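Local coordinates for protein dTDP-4-dehydrorhamnose reductase (PDB 2GGS) that binds NADPH and probably works as a dTDP-4-dehydrorhamnose reductase, an oxidoreductase of the extended short-chain dehydrogenase type with a Rossmann-fold sheet, at residues G113-K119 / P245-D251; H206-E210 / D262-L266. One frame throughout, in Å; residues are numbered along the deposited sequence.

Contact 1: G113-K119 / P245-D251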
loop_
_atom_site.group_PDB
_atom_site.type_symbol
_atom_site.label_atom_id
_atom_site.label_comp_id
_atom_site.label_asym_id
_atom_site.label_seq_id
_atom_site.Cartn_x
_atom_site.Cartn_y
_atom_site.Cartn_z
ATOM N N GLY A 113 15.173 7.830 -0.085
ATOM C CA GLY A 113 15.834 6.739 0.625
ATOM C C GLY A 113 17.242 6.994 1.127
ATOM O O GLY A 113 17.910 6.059 1.566
ATOM N N GLU A 114 17.682 8.245 1.093
ATOM C CA GLU A 114 19.021 8.600 1.581
ATOM C C GLU A 114 19.056 8.839 3.091
ATOM O O GLU A 114 20.143 8.863 3.695
ATOM C CB GLU A 114 19.604 9.774 0.759
ATOM C CG GLU A 114 19.925 9.319 -0.694
ATOM C CD GLU A 114 21.014 8.205 -0.753
ATOM O OE1 GLU A 114 20.709 6.983 -0.942
ATOM O OE2 GLU A 114 22.203 8.549 -0.569
ATOM N N LYS A 115 17.886 8.972 3.716
ATOM C CA LYS A 115 17.824 9.230 5.163
ATOM C C LYS A 115 17.202 8.097 5.999
ATOM O O LYS A 115 17.701 7.768 7.078
ATOM C CB LYS A 115 17.093 10.542 5.444
ATOM C CG LYS A 115 16.994 10.946 6.935
ATOM C CD LYS A 115 16.256 12.258 7.093
ATOM C CE LYS A 115 14.740 12.100 6.953
ATOM N NZ LYS A 115 14.215 11.204 8.018
ATOM N N GLY A 116 16.084 7.531 5.542
ATOM C CA GLY A 116 15.343 6.562 6.346
ATOM C C GLY A 116 14.541 7.206 7.453
ATOM O O GLY A 116 14.609 8.450 7.663
ATOM N N ASN A 117 13.771 6.363 8.150
ATOM C CA ASN A 117 12.985 6.797 9.276
ATOM C C ASN A 117 12.178 8.048 8.955
ATOM O O ASN A 117 12.221 9.045 9.657
ATOM C CB ASN A 117 13.953 6.976 10.472
ATOM C CG ASN A 117 14.635 5.661 10.833
ATOM O OD1 ASN A 117 15.882 5.519 10.773
ATOM N ND2 ASN A 117 13.815 4.664 11.163
ATOM N N TYR A 118 11.444 8.021 7.839
ATOM C CA TYR A 118 10.750 9.238 7.389
ATOM C C TYR A 118 9.511 9.549 8.184
ATOM O O TYR A 118 8.691 8.657 8.419
ATOM C CB TYR A 118 10.383 9.129 5.904
ATOM C CG TYR A 118 11.602 9.158 5.013
ATOM C CD1 TYR A 118 12.202 10.374 4.686
ATOM C CD2 TYR A 118 12.186 7.971 4.530
ATOM C CE1 TYR A 118 13.343 10.413 3.881
ATOM C CE2 TYR A 118 13.311 8.003 3.723
ATOM C CZ TYR A 118 13.882 9.229 3.409
ATOM O OH TYR A 118 14.994 9.292 2.625
ATOM N N LYS A 119 9.378 10.812 8.613
ATOM C CA LYS A 119 8.181 11.270 9.310
ATOM C C LYS A 119 7.246 11.979 8.330
ATOM O O LYS A 119 7.650 12.263 7.203
ATOM C CB LYS A 119 8.522 12.152 10.522
ATOM C CG LYS A 119 9.443 13.279 10.252
ATOM C CD LYS A 119 9.819 14.012 11.594
ATOM C CE LYS A 119 10.562 13.117 12.589
ATOM N NZ LYS A 119 12.031 12.898 12.236
ATOM N N PRO A 245 14.722 3.030 -3.402
ATOM C CA PRO A 245 15.343 3.856 -2.347
ATOM C C PRO A 245 16.139 2.983 -1.384
ATOM O O PRO A 245 15.711 1.893 -1.039
ATOM C CB PRO A 245 14.138 4.526 -1.644
ATOM C CG PRO A 245 12.959 3.642 -1.979
ATOM C CD PRO A 245 13.243 3.081 -3.355
ATOM N N TYR A 246 17.323 3.448 -0.996
ATOM C CA TYR A 246 18.182 2.674 -0.075
ATOM C C TYR A 246 17.536 2.359 1.279
ATOM O O TYR A 246 17.492 1.204 1.682
ATOM C CB TYR A 246 19.508 3.389 0.155
ATOM C CG TYR A 246 20.397 2.639 1.120
ATOM C CD1 TYR A 246 20.941 1.401 0.768
ATOM C CD2 TYR A 246 20.654 3.141 2.385
ATOM C CE1 TYR A 246 21.746 0.689 1.663
ATOM C CE2 TYR A 246 21.462 2.438 3.291
ATOM C CZ TYR A 246 22.004 1.218 2.907
ATOM O OH TYR A 246 22.823 0.513 3.774
ATOM N N ASP A 247 17.040 3.379 1.956
ATOM C CA ASP A 247 16.352 3.221 3.228
ATOM C C ASP A 247 15.058 3.993 3.182
ATOM O O ASP A 247 15.034 5.207 3.442
ATOM C CB ASP A 247 17.212 3.705 4.407
ATOM C CG ASP A 247 16.570 3.419 5.735
ATOM O OD1 ASP A 247 15.354 3.115 5.763
ATOM O OD2 ASP A 247 17.266 3.465 6.779
ATOM N N SER A 248 13.978 3.294 2.859
ATOM C CA SER A 248 12.653 3.969 2.796
ATOM C C SER A 248 11.833 3.706 4.067
ATOM O O SER A 248 10.627 3.949 4.134
ATOM C CB SER A 248 11.918 3.527 1.518
ATOM O OG SER A 248 11.633 2.153 1.561
ATOM N N SER A 249 12.503 3.254 5.139
ATOM C CA SER A 249 11.759 2.975 6.348
ATOM C C SER A 249 10.988 4.224 6.771
ATOM O O SER A 249 11.449 5.362 6.535
ATOM C CB SER A 249 12.696 2.513 7.479
ATOM O OG SER A 249 13.691 3.473 7.704
ATOM N N LEU A 250 9.817 3.994 7.380
ATOM C CA LEU A 250 8.967 5.086 7.893
ATOM C C LEU A 250 8.981 5.176 9.400
ATOM O O LEU A 250 9.061 4.165 10.087
ATOM C CB LEU A 250 7.506 4.910 7.450
ATOM C CG LEU A 250 7.326 4.806 5.937
ATOM C CD1 LEU A 250 5.771 4.732 5.746
ATOM C CD2 LEU A 250 7.961 6.021 5.256
ATOM N N ASP A 251 8.887 6.405 9.887
ATOM C CA ASP A 251 8.685 6.666 11.303
ATOM C C ASP A 251 7.191 6.757 11.547
ATOM O O ASP A 251 6.541 7.682 11.059
ATOM C CB ASP A 251 9.441 7.941 11.715
ATOM C CG ASP A 251 9.239 8.285 13.189
ATOM O OD1 ASP A 251 8.402 7.670 13.867
ATOM O OD2 ASP A 251 9.907 9.217 13.664
HETATM O O HOH W 1 18.400 6.017 -1.945
HETATM O O HOH W 2 12.052 10.132 12.198
#

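Contact 2: H206-E210 / D262-L266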
loop_
_atom_site.group_PDB
_atom_site.type_symbol
_atom_site.label_atom_id
_atom_site.label_comp_id
_atom_site.label_asym_id
_atom_site.label_seq_id
_atom_site.Cartn_x
_atom_site.Cartn_y
_atom_site.Cartn_z
ATOM N N HIS A 206 1.701 8.135 8.877
ATOM C CA HIS A 206 2.497 6.952 8.505
ATOM C C HIS A 206 2.056 5.758 9.301
ATOM O O HIS A 206 2.038 5.803 10.546
ATOM C CB HIS A 206 3.992 7.180 8.735
ATOM C CG HIS A 206 4.602 8.137 7.766
ATOM N ND1 HIS A 206 5.920 8.519 7.821
ATOM C CD2 HIS A 206 4.056 8.801 6.711
ATOM C CE1 HIS A 206 6.168 9.370 6.833
ATOM N NE2 HIS A 206 5.062 9.521 6.122
ATOM N N VAL A 207 1.717 4.671 8.619
ATOM C CA VAL A 207 1.362 3.423 9.304
ATOM C C VAL A 207 2.148 2.283 8.614
ATOM O O VAL A 207 1.748 1.802 7.560
ATOM C CB VAL A 207 -0.171 3.123 9.287
ATOM C CG1 VAL A 207 -0.477 1.876 10.077
ATOM C CG2 VAL A 207 -1.004 4.297 9.826
ATOM N N ALA A 208 3.273 1.863 9.205
ATOM C CA ALA A 208 4.086 0.780 8.647
ATOM C C ALA A 208 4.824 0.010 9.747
ATOM O O ALA A 208 4.596 0.266 10.937
ATOM C CB ALA A 208 5.071 1.319 7.616
ATOM N N GLY A 209 5.667 -0.929 9.336
ATOM C CA GLY A 209 6.280 -1.887 10.263
ATOM C C GLY A 209 7.567 -1.351 10.873
ATOM O O GLY A 209 7.864 -0.194 10.781
ATOM N N GLU A 210 8.322 -2.229 11.520
ATOM C CA GLU A 210 9.621 -1.852 12.080
ATOM C C GLU A 210 10.659 -1.856 10.960
ATOM O O GLU A 210 10.587 -2.672 10.022
ATOM C CB GLU A 210 10.022 -2.868 13.163
ATOM C CG GLU A 210 9.072 -2.955 14.332
ATOM C CD GLU A 210 9.544 -2.109 15.508
ATOM O OE1 GLU A 210 8.800 -2.035 16.502
ATOM O OE2 GLU A 210 10.633 -1.492 15.422
ATOM N N ASP A 262 -1.089 -3.081 17.969
ATOM C CA ASP A 262 0.294 -3.207 17.514
ATOM C C ASP A 262 0.250 -3.615 16.042
ATOM O O ASP A 262 0.153 -4.796 15.723
ATOM C CB ASP A 262 1.079 -4.255 18.338
ATOM C CG ASP A 262 2.491 -4.454 17.841
ATOM O OD1 ASP A 262 2.800 -4.014 16.724
ATOM O OD2 ASP A 262 3.353 -5.032 18.562
ATOM N N PHE A 263 0.349 -2.617 15.173
ATOM C CA PHE A 263 0.334 -2.827 13.725
ATOM C C PHE A 263 1.736 -3.007 13.182
ATOM O O PHE A 263 1.906 -3.243 11.995
ATOM C CB PHE A 263 -0.345 -1.631 13.042
ATOM C CG PHE A 263 0.340 -0.305 13.308
ATOM C CD1 PHE A 263 1.467 0.093 12.592
ATOM C CD2 PHE A 263 -0.129 0.532 14.323
ATOM C CE1 PHE A 263 2.091 1.325 12.844
ATOM C CE2 PHE A 263 0.484 1.766 14.562
ATOM C CZ PHE A 263 1.592 2.141 13.873
ATOM N N TYR A 264 2.758 -2.862 14.045
ATOM C CA TYR A 264 4.115 -2.685 13.566
ATOM C C TYR A 264 5.090 -3.855 13.771
ATOM O O TYR A 264 5.973 -4.070 12.947
ATOM C CB TYR A 264 4.728 -1.415 14.156
ATOM C CG TYR A 264 4.439 -1.279 15.625
ATOM C CD1 TYR A 264 5.280 -1.862 16.570
ATOM C CD2 TYR A 264 3.332 -0.554 16.061
ATOM C CE1 TYR A 264 5.005 -1.723 17.941
ATOM C CE2 TYR A 264 3.039 -0.426 17.437
ATOM C CZ TYR A 264 3.891 -1.015 18.352
ATOM O OH TYR A 264 3.580 -0.890 19.697
ATOM N N THR A 265 4.923 -4.613 14.861
ATOM C CA THR A 265 5.749 -5.795 15.061
ATOM C C THR A 265 5.623 -6.724 13.861
ATOM O O THR A 265 4.494 -6.979 13.399
ATOM C CB THR A 265 5.361 -6.502 16.332
ATOM O OG1 THR A 265 5.606 -5.599 17.415
ATOM C CG2 THR A 265 6.203 -7.779 16.536
ATOM N N LEU A 266 6.758 -7.176 13.354
ATOM C CA LEU A 266 6.769 -8.041 12.174
ATOM C C LEU A 266 5.731 -9.166 12.307
ATOM O O LEU A 266 5.701 -9.891 13.310
ATOM C CB LEU A 266 8.130 -8.659 11.934
ATOM C CG LEU A 266 8.235 -9.503 10.644
ATOM C CD1 LEU A 266 8.112 -8.549 9.421
ATOM C CD2 LEU A 266 9.527 -10.306 10.588
HETATM O O HOH W 3 7.174 -5.046 10.629
#

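Contact 1: G113-K119 / P245-D251
Ser249 meets Asn117 through a hydroxyl tucked between its own backbone N and carbonyl carbon (chi1 56°), which sets OG 2.9 Å from Asn117 N in a nearly straight hydrogen bond. Asp247, its CG swung anti to N (chi1 -174°), turns its carboxylate forward along the chain: OD1 takes Ser249 N, closing an Asx turn, and also Ser249 OG at 2.6 Å. The aspartate thus fixes the serine rotation, and the serine oxygen is then turned to accept from Asn117. One residue on, the backbones form a single bridge, with Tyr118 N giving to Ser249 O at 3.0 Å and Asp251 N giving to Tyr118 O at 2.7 Å, the latter from above the carbonyl plane. At the other end Asp247 N reaches Gly113 O in the carbonyl plane, 2.8 Å away. Glycines make this approach possible, since a side chain at Gly113 would run into Pro245 and one at Gly116 into Asp247. The Tyr118 ring lies edge-on to Asp247 O, with CE2 3.3 Å from that oxygen, while its OH accepts from Lys115 N within its own segment. A water links Asn117 O, Lys119 NZ and Asp251 OD2, joining two charges whose atoms do not touch. Asp247 OD2 pairs with Arg211, and Asp251 OD1 with Ser253. The contact ties the loop between strand 101-107 and helix 129-141 to the one leading into helix 253-258, with strand 180-181 alongside through Tyr180 and Tyr181.

Contact 2: H206-E210 / D262-L266
Phe263 and Tyr264 meet Val207, Ala208 and Glu210, on a backbone shaped by Asp262 just before them. Asp262 OD1 accepts from Tyr264 N and Thr265 N, both at 2.9 Å, the first closing an Asx turn and the second extending it to an Asx motif, while OD2 takes the Thr265 hydroxyl on its syn lone pair. Phe263 comes next: with CG between N and the carbonyl carbon (chi1 59°), its ring reaches across to Val207, whose CG1 sits over one face in a CH-pi contact, 3.9 Å from the ring centroid and toward the rim. Ala208 O lies at the edge of that ring, in its plane, 3.3 Å from CE1, and Tyr264 CD2 lies over the opposite face. With an alanine here, the CG1 methyl of Val207 would probably lose the ring face it packs on, and a gap would open beside it. Tyr264 then meets Glu210 in two ways: its O receives a weak bond from Glu210 N at 3.3 Å, backed by a water bridging the same two atoms, and its ring runs beside the glutamate chain, CD1 3.5 Å from OE1. That carboxylate pairs with Arg256, which also makes a cation-pi contact with the Tyr264 ring. The contact joins the loop following edge strand 203-206 to the loop beyond helix 253-258, with helix 186-199 packing on Val207 and Phe263 through Ala192.

Overall arrangement
Contacts 1 and 2 have centres 14 Å apart and interlock along the chain, since their segments alternate in sequence. They meet at His206: its ND1 lies 2.8 Å from Tyr118 O and 3.4 Å from Asp251 O, both weak hydrogen bonds, and Leu250 CD1 packs on Ala208 CB at 4.0 Å. Helix 253-258 begins just after 245-251 and leads toward 262-266, so it connects the two along the chain. Both lie near the cofactor without touching it through these side chains: that of Leu250 is about 7 Å and that of Ala208 about 8 Å from the bound NADPH.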